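Local structure of serine protease (Nocardiopsis alba, 2OUA) at residues S130-S135 against Y172-P177; S91-I96 against Q152-T157; V31-C36 against G59-F64; S105-Y110 against P140-G145; A1-G6 against S69-T74. The protein probably cleaves peptide bonds inside proteins, this chain being the trypsin-like serine endopeptidase domain released from a longer precursor. All coordinates share one frame; numbering follows the deposited sequence.

Contact 1: S130-S135 against Y172-P177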
# COMPACT_ATOMS: atom_id res chain seq x y z
N SER A 130 -0.07 -5.25 -14.76
CA SER A 130 0.95 -4.25 -14.44
C SER A 130 1.56 -4.35 -13.05
O SER A 130 2.24 -3.42 -12.60
CB SER A 130 0.38 -2.84 -14.63
OG SER A 130 -0.05 -2.64 -15.96
N LEU A 131 1.33 -5.47 -12.37
CA LEU A 131 1.87 -5.64 -11.02
C LEU A 131 3.34 -6.00 -11.00
O LEU A 131 3.91 -6.44 -12.01
CB LEU A 131 1.08 -6.71 -10.26
CG LEU A 131 -0.42 -6.44 -10.10
CD1 LEU A 131 -1.03 -7.56 -9.26
CD2 LEU A 131 -0.65 -5.09 -9.42
N THR A 132 3.96 -5.81 -9.85
CA THR A 132 5.37 -6.12 -9.67
C THR A 132 5.49 -7.27 -8.68
O THR A 132 4.94 -7.22 -7.58
CB THR A 132 6.12 -4.89 -9.15
OG1 THR A 132 6.04 -3.84 -10.13
CG2 THR A 132 7.59 -5.23 -8.88
N ARG A 133 6.21 -8.31 -9.08
CA ARG A 133 6.40 -9.49 -8.25
C ARG A 133 7.63 -9.37 -7.35
O ARG A 133 8.67 -8.87 -7.77
CB ARG A 133 6.54 -10.73 -9.14
CG ARG A 133 6.75 -12.02 -8.38
CD ARG A 133 6.66 -13.21 -9.33
NE ARG A 133 7.72 -13.23 -10.33
CZ ARG A 133 8.87 -13.88 -10.19
NH1 ARG A 133 9.10 -14.58 -9.08
NH2 ARG A 133 9.79 -13.83 -11.15
N THR A 134 7.49 -9.84 -6.11
CA THR A 134 8.60 -9.81 -5.16
C THR A 134 8.63 -11.13 -4.40
O THR A 134 7.67 -11.90 -4.42
CB THR A 134 8.45 -8.68 -4.12
OG1 THR A 134 7.46 -9.04 -3.15
CG2 THR A 134 8.04 -7.37 -4.80
N SER A 135 9.74 -11.39 -3.71
CA SER A 135 9.91 -12.62 -2.95
C SER A 135 9.47 -12.46 -1.51
O SER A 135 9.78 -13.29 -0.66
CB SER A 135 11.38 -13.05 -2.99
OG SER A 135 12.19 -12.05 -2.41
N TYR A 172 2.73 -6.24 -5.93
CA TYR A 172 2.26 -4.93 -5.50
C TYR A 172 1.90 -4.04 -6.67
O TYR A 172 2.40 -4.21 -7.79
CB TYR A 172 3.30 -4.25 -4.60
CG TYR A 172 4.62 -3.83 -5.23
CD1 TYR A 172 4.70 -2.72 -6.07
CD2 TYR A 172 5.80 -4.50 -4.91
CE1 TYR A 172 5.93 -2.28 -6.57
CE2 TYR A 172 7.03 -4.07 -5.40
CZ TYR A 172 7.09 -2.96 -6.23
OH TYR A 172 8.32 -2.53 -6.68
N GLN A 173 0.99 -3.11 -6.41
CA GLN A 173 0.53 -2.13 -7.39
C GLN A 173 1.52 -0.97 -7.29
O GLN A 173 1.73 -0.42 -6.21
CB GLN A 173 -0.88 -1.66 -7.03
CG GLN A 173 -1.26 -0.28 -7.56
CD GLN A 173 -1.54 -0.27 -9.05
OE1 GLN A 173 -2.36 -1.04 -9.54
NE2 GLN A 173 -0.85 0.62 -9.77
N GLU A 174 2.15 -0.62 -8.41
CA GLU A 174 3.12 0.47 -8.43
C GLU A 174 2.48 1.76 -7.93
O GLU A 174 1.32 2.05 -8.24
CB GLU A 174 3.66 0.68 -9.84
CG GLU A 174 4.57 -0.43 -10.36
CD GLU A 174 5.97 -0.40 -9.75
OE1 GLU A 174 6.36 0.65 -9.19
OE2 GLU A 174 6.68 -1.42 -9.86
N VAL A 175 3.24 2.54 -7.16
CA VAL A 175 2.70 3.78 -6.61
C VAL A 175 2.67 4.95 -7.59
O VAL A 175 1.71 5.72 -7.60
CB VAL A 175 3.49 4.21 -5.34
CG1 VAL A 175 4.89 4.70 -5.72
CG2 VAL A 175 2.72 5.29 -4.59
N ASN A 176 3.69 5.08 -8.43
CA ASN A 176 3.72 6.20 -9.36
C ASN A 176 2.51 6.32 -10.28
O ASN A 176 2.04 7.42 -10.55
CB ASN A 176 5.02 6.19 -10.17
CG ASN A 176 6.20 6.66 -9.34
OD1 ASN A 176 6.02 7.38 -8.35
ND2 ASN A 176 7.41 6.28 -9.73
N PRO A 177 2.00 5.18 -10.80
CA PRO A 177 0.84 5.29 -11.68
C PRO A 177 -0.36 5.93 -10.96
O PRO A 177 -1.17 6.61 -11.59
CB PRO A 177 0.57 3.84 -12.07
CG PRO A 177 1.96 3.26 -12.11
CD PRO A 177 2.58 3.83 -10.85
O HOH W 1 1.30 -1.50 -11.01
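Strands 131-134 and 172-174 run antiparallel with a marked twist, 133° between their N-to-C directions, and T132 faces Y172 as a hydrogen-bonded pair. T132 N reaches Y172 O at 3.0 Å, and in return Y172 N reaches T132 O at 2.9 Å. The side chains of this pair lie side by side and point the same way. CB of T132 sits over one face of the Y172 ring, displaced toward the rim and 3.7 Å from the centroid, a CH-pi contact, while T132 CG2 reaches CZ at 3.5 Å. T134 CG2 comes to the edge of the same ring, 3.5 Å from CE2; a flat tyrosine ring suits the place by offering both a face and an edge to aliphatic carbons. Threonine suits position 132 because its two branches do different work. CG2, anti to the backbone N (chi1 of OG1 -62°), stays on the ring, leaving OG1 to give a short bond of 2.5 Å to E174 OE2, which it meets on the anti side of the carboxylate. That oxygen also forms a salt bridge with R117 NE. L131, apolar as befits a buried position, packs its CD2 on Q173 CA at 3.8 Å. Q173 is folded back on its own strand, NE2 donating to E174 O, and its OE1 accepts from D61 N. One water joins S130 O to E174 N. In the second beta-barrel, strand 131-134 lies between 108-116 and 167-174; F147 meets the Y172 ring, and helix 176-181 follows after V175.

Contact 2: S91-I96 against Q152-T157. With AES (4-(2-aminoethyl)benzenesulfonyl fluoride), chain E; SO4 (sulfate ion), chain D.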
# COMPACT_ATOMS: atom_id res chain seq x y z
N SER A 91 9.59 8.68 -4.53
CA SER A 91 9.12 7.42 -5.11
C SER A 91 9.91 7.02 -6.35
O SER A 91 9.33 6.53 -7.32
CB SER A 91 7.63 7.51 -5.44
OG SER A 91 7.36 8.56 -6.35
N SER A 92 11.22 7.24 -6.33
CA SER A 92 12.05 6.85 -7.47
C SER A 92 11.97 5.33 -7.56
O SER A 92 12.16 4.63 -6.56
CB SER A 92 13.50 7.29 -7.27
OG SER A 92 13.60 8.70 -7.27
N THR A 93 11.71 4.83 -8.75
CA THR A 93 11.58 3.40 -8.98
C THR A 93 12.88 2.64 -8.75
O THR A 93 13.93 3.01 -9.28
CB THR A 93 11.09 3.12 -10.42
OG1 THR A 93 9.86 3.81 -10.64
CG2 THR A 93 10.86 1.63 -10.62
N ALA A 94 12.81 1.57 -7.97
CA ALA A 94 13.97 0.74 -7.69
C ALA A 94 14.14 -0.27 -8.82
O ALA A 94 13.16 -0.75 -9.39
CB ALA A 94 13.78 0.02 -6.35
N PRO A 95 15.39 -0.59 -9.16
CA PRO A 95 15.65 -1.55 -10.24
C PRO A 95 15.31 -2.99 -9.88
O PRO A 95 15.26 -3.35 -8.71
CB PRO A 95 17.15 -1.38 -10.48
CG PRO A 95 17.66 -1.14 -9.09
CD PRO A 95 16.66 -0.11 -8.57
N ILE A 96 15.07 -3.80 -10.91
CA ILE A 96 14.79 -5.21 -10.69
C ILE A 96 16.04 -5.71 -9.97
O ILE A 96 17.15 -5.29 -10.29
CB ILE A 96 14.67 -5.96 -12.04
CG1 ILE A 96 13.42 -5.47 -12.79
CG2 ILE A 96 14.63 -7.46 -11.81
CD1 ILE A 96 12.12 -5.74 -12.07
N GLN A 152 12.60 5.21 -0.74
CA GLN A 152 11.78 5.42 -1.93
C GLN A 152 10.54 4.52 -1.98
O GLN A 152 10.65 3.30 -2.02
CB GLN A 152 12.61 5.19 -3.20
CG GLN A 152 13.83 6.09 -3.32
CD GLN A 152 13.49 7.56 -3.25
OE1 GLN A 152 12.67 8.06 -4.03
NE2 GLN A 152 14.11 8.27 -2.31
N ALA A 153 9.36 5.14 -1.97
CA ALA A 153 8.11 4.39 -2.03
C ALA A 153 8.01 3.67 -3.37
O ALA A 153 8.28 4.26 -4.42
CB ALA A 153 6.93 5.35 -1.87
N GLN A 154 7.62 2.40 -3.33
CA GLN A 154 7.52 1.60 -4.55
C GLN A 154 6.09 1.23 -4.94
O GLN A 154 5.72 1.33 -6.11
CB GLN A 154 8.36 0.33 -4.42
CG GLN A 154 9.84 0.58 -4.13
CD GLN A 154 10.51 1.39 -5.22
OE1 GLN A 154 10.47 1.03 -6.39
NE2 GLN A 154 11.14 2.51 -4.82
N GLY A 155 5.29 0.81 -3.97
CA GLY A 155 3.92 0.44 -4.28
C GLY A 155 3.11 -0.03 -3.09
O GLY A 155 3.54 0.13 -1.94
N VAL A 156 1.94 -0.60 -3.35
CA VAL A 156 1.07 -1.09 -2.30
C VAL A 156 0.73 -2.56 -2.52
O VAL A 156 0.48 -3.00 -3.65
CB VAL A 156 -0.24 -0.25 -2.20
CG1 VAL A 156 0.12 1.21 -1.90
CG2 VAL A 156 -1.04 -0.35 -3.49
N THR A 157 0.73 -3.33 -1.43
CA THR A 157 0.46 -4.76 -1.47
C THR A 157 -0.87 -5.12 -2.14
O THR A 157 -1.93 -4.66 -1.71
CB THR A 157 0.47 -5.34 -0.06
OG1 THR A 157 1.71 -4.99 0.58
CG2 THR A 157 0.34 -6.86 -0.09
C3 AES E . -4.91 -12.45 0.52
C2 AES E . -4.55 -11.11 0.54
C1 AES E . -3.23 -10.74 0.78
S AES E . -2.77 -9.06 0.75
O1S AES E . -1.57 -8.85 1.62
O2S AES E . -2.43 -8.65 -0.66
C6 AES E . -2.27 -11.72 1.00
C5 AES E . -2.63 -13.07 0.99
C4 AES E . -3.95 -13.43 0.75
C7 AES E . -4.35 -14.91 0.71
C8 AES E . -3.65 -15.67 -0.42
N8 AES E . -4.01 -15.07 -1.72
S SO4 D . 15.41 -2.31 -14.27
O1 SO4 D . 16.28 -1.19 -13.85
O2 SO4 D . 14.31 -2.47 -13.29
O3 SO4 D . 14.86 -2.02 -15.61
O4 SO4 D . 16.20 -3.55 -14.31
O HOH W 2 8.28 3.96 -7.24
O HOH W 3 13.36 10.63 -5.10
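The carboxamide of Q154 is gripped at its edges and carries a methyl on one face. A94 CB lies over that face, 3.7 Å from Q154 CD. At the edge, Q154 NE2 donates to S92 O at 2.9 Å. The same NE2 donates to Q152 O at 3.0 Å; both acceptors lie close to the amide plane, but the second bond arrives from above the Q152 carbonyl, 70° out of its plane. Q154 OE1 accepts from A94 N at 2.9 Å, the donor tilted from the carbonyl plane. Three bonds therefore fix the rotation of the group. The Q154 side chain, bent at chi2 (-60°), reaches the loop. Q152 bends in the same way, and its OE1 takes S92 N at 2.8 Å on a lone pair, in plane; a water joins this oxygen to S92 OG. Alongside, S91 CA approaches A153 O at 3.3 Å, a CA-H...O contact, while S91 OG turns to N176. The loop continues to I96, whose N binds a sulfate, and strand 152-160 continues to T157, where CG2 lies 3.2 Å from O1S of the bound sulfonyl inhibitor. Glutamine suits positions 152 and 154: residues 91-96 form no regular strand, yet their peptide groups need partners, and an amide offers a donor and an acceptor on a flexible arm. The direct hydrogen bonds across the contact use neutral amides and peptide groups, so none of them should depend on an ionisable group.

Contact 3: V31-C36 against G59-F64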
# COMPACT_ATOMS: atom_id res chain seq x y z
N VAL A 31 -2.72 6.32 -0.16
CA VAL A 31 -2.95 5.36 -1.22
C VAL A 31 -2.93 3.98 -0.59
O VAL A 31 -2.28 3.76 0.43
CB VAL A 31 -1.87 5.44 -2.34
CG1 VAL A 31 -2.02 6.76 -3.09
CG2 VAL A 31 -0.48 5.32 -1.73
N THR A 32 -3.67 3.05 -1.18
CA THR A 32 -3.78 1.69 -0.67
C THR A 32 -4.26 0.82 -1.83
O THR A 32 -4.29 1.28 -2.96
CB THR A 32 -4.79 1.64 0.51
OG1 THR A 32 -4.77 0.34 1.11
CG2 THR A 32 -6.20 1.96 0.03
N ALA A 33 -4.64 -0.42 -1.54
CA ALA A 33 -5.12 -1.32 -2.60
C ALA A 33 -6.60 -1.10 -2.87
O ALA A 33 -7.39 -0.90 -1.94
CB ALA A 33 -4.87 -2.77 -2.20
N GLY A 34 -6.98 -1.17 -4.14
CA GLY A 34 -8.37 -0.98 -4.51
C GLY A 34 -9.29 -2.11 -4.06
O GLY A 34 -10.50 -1.90 -3.91
N HIS A 35 -8.76 -3.30 -3.85
CA HIS A 35 -9.63 -4.40 -3.43
C HIS A 35 -10.05 -4.24 -1.97
O HIS A 35 -10.92 -4.96 -1.49
CB HIS A 35 -8.96 -5.77 -3.65
CG HIS A 35 -7.87 -6.09 -2.67
ND1 HIS A 35 -6.53 -6.01 -2.99
CD2 HIS A 35 -7.92 -6.52 -1.39
CE1 HIS A 35 -5.81 -6.39 -1.95
NE2 HIS A 35 -6.63 -6.70 -0.97
N CYS A 36 -9.44 -3.28 -1.29
CA CYS A 36 -9.77 -3.02 0.11
C CYS A 36 -11.09 -2.25 0.25
O CYS A 36 -11.71 -2.25 1.32
CB CYS A 36 -8.65 -2.23 0.79
SG CYS A 36 -7.15 -3.21 1.06
N GLY A 59 -8.30 -5.36 -12.68
CA GLY A 59 -7.66 -4.58 -13.73
C GLY A 59 -6.39 -4.02 -13.12
O GLY A 59 -5.28 -4.42 -13.46
N ASN A 60 -6.58 -3.08 -12.20
CA ASN A 60 -5.49 -2.49 -11.45
C ASN A 60 -5.88 -2.90 -10.03
O ASN A 60 -6.83 -3.66 -9.84
CB ASN A 60 -5.48 -0.96 -11.56
CG ASN A 60 -5.28 -0.48 -12.99
OD1 ASN A 60 -4.28 -0.78 -13.63
ND2 ASN A 60 -6.24 0.29 -13.49
N ASP A 61 -5.14 -2.43 -9.03
CA ASP A 61 -5.50 -2.72 -7.65
C ASP A 61 -4.98 -1.51 -6.90
O ASP A 61 -4.01 -1.59 -6.14
CB ASP A 61 -4.85 -4.00 -7.13
CG ASP A 61 -5.42 -4.43 -5.78
OD1 ASP A 61 -6.29 -3.71 -5.26
OD2 ASP A 61 -5.01 -5.49 -5.25
N ALA A 62 -5.63 -0.38 -7.14
CA ALA A 62 -5.21 0.89 -6.57
C ALA A 62 -6.36 1.69 -5.98
O ALA A 62 -7.51 1.59 -6.41
CB ALA A 62 -4.52 1.71 -7.64
N ALA A 63 -6.04 2.51 -4.98
CA ALA A 63 -7.07 3.32 -4.36
C ALA A 63 -6.47 4.47 -3.56
O ALA A 63 -5.30 4.44 -3.17
CB ALA A 63 -7.92 2.45 -3.45
N PHE A 64 -7.28 5.50 -3.36
CA PHE A 64 -6.87 6.65 -2.57
C PHE A 64 -8.00 6.92 -1.59
O PHE A 64 -9.15 7.10 -1.99
CB PHE A 64 -6.66 7.90 -3.42
CG PHE A 64 -6.34 9.14 -2.60
CD1 PHE A 64 -5.13 9.23 -1.91
CD2 PHE A 64 -7.27 10.17 -2.48
CE1 PHE A 64 -4.85 10.35 -1.11
CE2 PHE A 64 -7.00 11.29 -1.68
CZ PHE A 64 -5.79 11.37 -0.99
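H35 and D61 are the predicted histidine and aspartate of the charge relay system, the Ser-His-Asp triad of trypsin-like proteases, and they are carried on two paired pieces of the first barrel. The carboxylate of D61 takes two bonds from H35. ND1 donates to D61 OD2 at 2.8 Å, using the syn lone pair; the carboxylate oxygen lies in the ring plane although ring and carboxylate are turned 49° apart. H35 N meets D61 OD1 almost end-on at 2.9 Å, so backbone and imidazole of one residue hold both oxygens. S158 OG also bonds OD2, a second-shell residue that helps position the aspartate. D61 CG stands anti to its backbone N (chi1 -169°), which carries the carboxylate across to H35. Between the backbones, T32 N reaches A63 O at 2.9 Å, with only a weak return bond from A63 N to T32 O. V31 and F64 form the neighbouring non-hydrogen-bonded pair, and their apolar side chains meet where V31 CG1 touches F64 CD1 at the ring edge, 4.1 Å away. The chain at G34, just past strand 28-32, comes close to strand 62-69, and the small residues G34 and A63 suit this: A63 CB lies 3.6 Å from G34 CA.

Contact 4: S105-Y110 against P140-G145. With AES (4-(2-aminoethyl)benzenesulfonyl fluoride), chain E.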
# COMPACT_ATOMS: atom_id res chain seq x y z
N SER A 105 -0.32 -4.73 8.48
CA SER A 105 -0.86 -4.82 9.83
C SER A 105 -1.04 -6.23 10.41
O SER A 105 -1.27 -6.39 11.61
CB SER A 105 -2.18 -4.05 9.93
OG SER A 105 -3.19 -4.63 9.12
N THR A 106 -0.95 -7.26 9.57
CA THR A 106 -1.10 -8.63 10.07
C THR A 106 0.24 -9.27 10.43
O THR A 106 0.43 -9.73 11.56
CB THR A 106 -1.82 -9.54 9.05
OG1 THR A 106 -3.16 -9.08 8.84
CG2 THR A 106 -1.86 -10.98 9.56
N THR A 107 1.16 -9.28 9.48
CA THR A 107 2.47 -9.91 9.67
C THR A 107 3.60 -8.97 10.05
O THR A 107 4.61 -9.39 10.62
CB THR A 107 2.90 -10.65 8.40
OG1 THR A 107 2.95 -9.72 7.31
CG2 THR A 107 1.91 -11.76 8.07
N GLY A 108 3.44 -7.69 9.73
CA GLY A 108 4.48 -6.74 10.07
C GLY A 108 5.39 -6.34 8.92
O GLY A 108 4.93 -6.10 7.80
N TRP A 109 6.68 -6.31 9.21
CA TRP A 109 7.71 -5.90 8.25
C TRP A 109 8.57 -7.04 7.73
O TRP A 109 9.31 -7.67 8.49
CB TRP A 109 8.57 -4.83 8.95
CG TRP A 109 9.78 -4.32 8.23
CD1 TRP A 109 11.07 -4.76 8.38
CD2 TRP A 109 9.84 -3.19 7.35
NE1 TRP A 109 11.93 -3.97 7.65
CE2 TRP A 109 11.21 -3.00 7.01
CE3 TRP A 109 8.88 -2.32 6.82
CZ2 TRP A 109 11.63 -1.97 6.16
CZ3 TRP A 109 9.31 -1.29 5.97
CH2 TRP A 109 10.67 -1.13 5.66
N TYR A 110 8.46 -7.32 6.43
CA TYR A 110 9.24 -8.37 5.79
C TYR A 110 9.93 -7.83 4.55
O TYR A 110 9.40 -6.95 3.87
CB TYR A 110 8.35 -9.56 5.40
CG TYR A 110 7.99 -10.46 6.57
CD1 TYR A 110 7.08 -10.04 7.54
CD2 TYR A 110 8.59 -11.71 6.72
CE1 TYR A 110 6.78 -10.85 8.64
CE2 TYR A 110 8.30 -12.52 7.81
CZ TYR A 110 7.39 -12.09 8.77
OH TYR A 110 7.11 -12.89 9.85
N PRO A 140 -3.52 -12.19 4.70
CA PRO A 140 -4.73 -11.36 4.74
C PRO A 140 -4.64 -10.31 5.84
O PRO A 140 -4.33 -10.62 6.99
CB PRO A 140 -5.83 -12.38 5.00
CG PRO A 140 -5.34 -13.58 4.24
CD PRO A 140 -3.87 -13.62 4.64
N GLY A 141 -4.90 -9.06 5.46
CA GLY A 141 -4.82 -7.96 6.39
C GLY A 141 -3.67 -7.04 5.99
O GLY A 141 -3.71 -5.84 6.25
N ASP A 142 -2.65 -7.62 5.36
CA ASP A 142 -1.49 -6.86 4.91
C ASP A 142 -1.80 -6.06 3.64
O ASP A 142 -1.05 -5.15 3.28
CB ASP A 142 -0.30 -7.79 4.62
CG ASP A 142 0.31 -8.40 5.88
OD1 ASP A 142 0.21 -7.78 6.96
OD2 ASP A 142 0.90 -9.50 5.77
N SER A 143 -2.89 -6.42 2.96
CA SER A 143 -3.31 -5.76 1.72
C SER A 143 -3.28 -4.24 1.82
O SER A 143 -3.70 -3.66 2.82
CB SER A 143 -4.73 -6.17 1.34
OG SER A 143 -4.83 -7.56 1.10
N GLY A 144 -2.79 -3.60 0.76
CA GLY A 144 -2.72 -2.15 0.72
C GLY A 144 -1.48 -1.59 1.38
O GLY A 144 -1.17 -0.41 1.22
N GLY A 145 -0.77 -2.45 2.11
CA GLY A 145 0.44 -2.05 2.82
C GLY A 145 1.56 -1.52 1.95
O GLY A 145 1.59 -1.73 0.74
C3 AES E . -4.91 -12.45 0.52
C2 AES E . -4.55 -11.11 0.54
C1 AES E . -3.23 -10.74 0.78
S AES E . -2.77 -9.06 0.75
O1S AES E . -1.57 -8.85 1.62
O2S AES E . -2.43 -8.65 -0.66
C6 AES E . -2.27 -11.72 1.00
C5 AES E . -2.63 -13.07 0.99
C4 AES E . -3.95 -13.43 0.75
C7 AES E . -4.35 -14.91 0.71
C8 AES E . -3.65 -15.67 -0.42
N8 AES E . -4.01 -15.07 -1.72
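D142 belongs to the Gly-Asp-Ser-Gly-Gly signature of trypsin-like proteases, and its carboxylate takes three donors from the T106-T107 bend. OD1 accepts two amides: T106 N at 2.9 Å, and T107 N at 3.1 Å on the syn lone pair in a nearly straight bond (169°). OD2 accepts T107 OG1 at 2.6 Å from the syn side, and outside the segments it also receives E139 N, with R102 NH1 as a long, weak ion-pair partner. Aspartate fits because one short group can satisfy neighbouring amides and a hydroxyl together. The side chains of T107 and D142 cross at about a right angle, and T107 OG1 also accepts from R102 NH2. T106 OG1 donates to P140 O at 2.7 Å and is met by R14 NH1, so each of these threonine hydroxyls both donates and accepts. The principal partner of S105 OG is likewise R14. G145 N closes the type II turn on D142 O at 3.0 Å, holding the bend that presents S143, the predicted nucleophile, beside the bound sulfonyl inhibitor. Glycine suits position 141, where a side chain would point straight at T106: T106 OG1 lies 3.2 Å from G141 CA.

Contact 5: A1-G6 against S69-T74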
# COMPACT_ATOMS: atom_id res chain seq x y z
N ALA A 1 -5.45 11.07 13.90
CA ALA A 1 -4.69 9.80 13.75
C ALA A 1 -3.54 10.01 12.78
O ALA A 1 -3.73 10.58 11.70
CB ALA A 1 -5.61 8.69 13.24
N ASP A 2 -2.35 9.56 13.15
CA ASP A 2 -1.20 9.72 12.27
C ASP A 2 -1.26 8.69 11.14
O ASP A 2 -1.32 7.49 11.38
CB ASP A 2 0.12 9.55 13.03
CG ASP A 2 0.40 10.70 13.98
OD1 ASP A 2 -0.20 11.78 13.80
OD2 ASP A 2 1.24 10.53 14.89
N ILE A 3 -1.24 9.18 9.90
CA ILE A 3 -1.29 8.30 8.74
C ILE A 3 0.13 7.83 8.47
O ILE A 3 0.97 8.56 7.93
CB ILE A 3 -1.86 9.04 7.52
CG1 ILE A 3 -3.23 9.62 7.87
CG2 ILE A 3 -1.99 8.08 6.34
CD1 ILE A 3 -4.23 8.59 8.40
N ILE A 4 0.39 6.58 8.86
CA ILE A 4 1.70 5.96 8.72
C ILE A 4 1.57 4.69 7.89
O ILE A 4 0.64 3.90 8.09
CB ILE A 4 2.26 5.59 10.12
CG1 ILE A 4 2.52 6.88 10.91
CG2 ILE A 4 3.53 4.75 9.99
CD1 ILE A 4 2.92 6.63 12.36
N GLY A 5 2.50 4.48 6.96
CA GLY A 5 2.46 3.30 6.12
C GLY A 5 2.46 2.00 6.90
O GLY A 5 3.18 1.86 7.89
N GLY A 6 1.64 1.05 6.47
CA GLY A 6 1.57 -0.24 7.12
C GLY A 6 0.57 -0.39 8.25
O GLY A 6 0.27 -1.51 8.67
N SER A 69 -11.91 13.29 8.63
CA SER A 69 -11.70 13.78 9.99
C SER A 69 -10.50 13.15 10.68
O SER A 69 -10.27 11.94 10.59
CB SER A 69 -12.96 13.57 10.84
OG SER A 69 -13.19 12.20 11.09
N ASN A 70 -9.72 14.00 11.35
CA ASN A 70 -8.54 13.58 12.09
C ASN A 70 -7.48 12.78 11.35
O ASN A 70 -7.05 11.72 11.81
CB ASN A 70 -8.97 12.82 13.34
CG ASN A 70 -9.86 13.65 14.25
OD1 ASN A 70 -9.59 14.82 14.48
ND2 ASN A 70 -10.92 13.04 14.76
N PHE A 71 -7.07 13.28 10.19
CA PHE A 71 -6.01 12.63 9.42
C PHE A 71 -4.77 13.51 9.51
O PHE A 71 -4.78 14.64 9.03
CB PHE A 71 -6.42 12.49 7.95
CG PHE A 71 -6.96 11.13 7.59
CD1 PHE A 71 -7.85 10.46 8.43
CD2 PHE A 71 -6.60 10.53 6.39
CE1 PHE A 71 -8.37 9.22 8.07
CE2 PHE A 71 -7.12 9.28 6.02
CZ PHE A 71 -8.01 8.63 6.86
N THR A 72 -3.73 13.01 10.15
CA THR A 72 -2.47 13.75 10.27
C THR A 72 -1.44 12.97 9.46
O THR A 72 -1.08 11.86 9.82
CB THR A 72 -2.00 13.85 11.73
OG1 THR A 72 -2.95 14.61 12.48
CG2 THR A 72 -0.65 14.53 11.80
N LEU A 73 -0.96 13.56 8.37
CA LEU A 73 -0.00 12.88 7.51
C LEU A 73 1.42 12.85 8.06
O LEU A 73 1.83 13.73 8.81
CB LEU A 73 0.01 13.51 6.12
CG LEU A 73 -1.33 13.63 5.39
CD1 LEU A 73 -1.09 14.12 3.97
CD2 LEU A 73 -2.04 12.28 5.36
N THR A 74 2.15 11.81 7.67
CA THR A 74 3.54 11.63 8.06
C THR A 74 4.25 11.08 6.84
O THR A 74 3.60 10.68 5.87
CB THR A 74 3.72 10.60 9.20
OG1 THR A 74 3.59 9.27 8.67
CG2 THR A 74 2.69 10.82 10.30
O HOH W 4 -3.18 12.37 14.93
O HOH W 5 -5.51 14.28 13.13
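I3 lays CD1 over the centre of one face of the F71 ring, 3.7 Å from the centroid and 12° off its normal, a CH-pi contact. Its CG1 also lies 3.8 Å from L73 CD2, so this branched side chain touches both residues, and V17, A20 and F30 of the first barrel adjoin it from beyond the segments. Isoleucine fits here: CG1, anti to the carbonyl carbon (chi1 -55°), extends CD1 to the ring, while the beta-branch suits an extended chain. The backbones run roughly parallel, 32° between their directions. T72 N donates to A1 O at 2.9 Å, and I3 N to T72 O at 2.7 Å. Further along the ladder the amide of T74 makes only a weak bond to I3 O. T74 OG1 gives I3 O a firmer partner than the amide does, at 2.8 Å from above the carbonyl plane, and also bonds L76 N. The side chains of D2 and T72 lie alongside each other; both residues are polar, as befits their exposed positions, and a water links D2 OD1 to A1 N. The amino group of A1 donates to N70 O at 2.7 Å and also to N47 OD1. Several partners would help settle the charge of this terminus. In trypsin, by contrast, the new N-terminus enters the protein to pair with an aspartate beside the catalytic serine; here the N-terminus is seated on the first barrel as one edge of a short two-stranded parallel sheet.

In the fold
Contacts 1 and 2, with centres 8 Å apart, meet in the second barrel through strands 152-160 and 167-174, where Q173 N lies 2.8 Å from V156 O. Contacts 3 and 4, centres 15 Å apart, face each other across the active site: H35 NE2 lies 2.9 Å from S143 OG, which joins the two barrels in the predicted charge relay. Q173 of contact 1 ties that contact to D61 of contact 3. Contacts 2 and 4 both touch the inhibitor, and separately T157 O lies 2.8 Å from G144 N. Contact 5 lies away from the active site, its centre 18 Å from that of contact 3 and 17 Å from that of contact 4, though S105 CB touches G6 O at 3.8 Å.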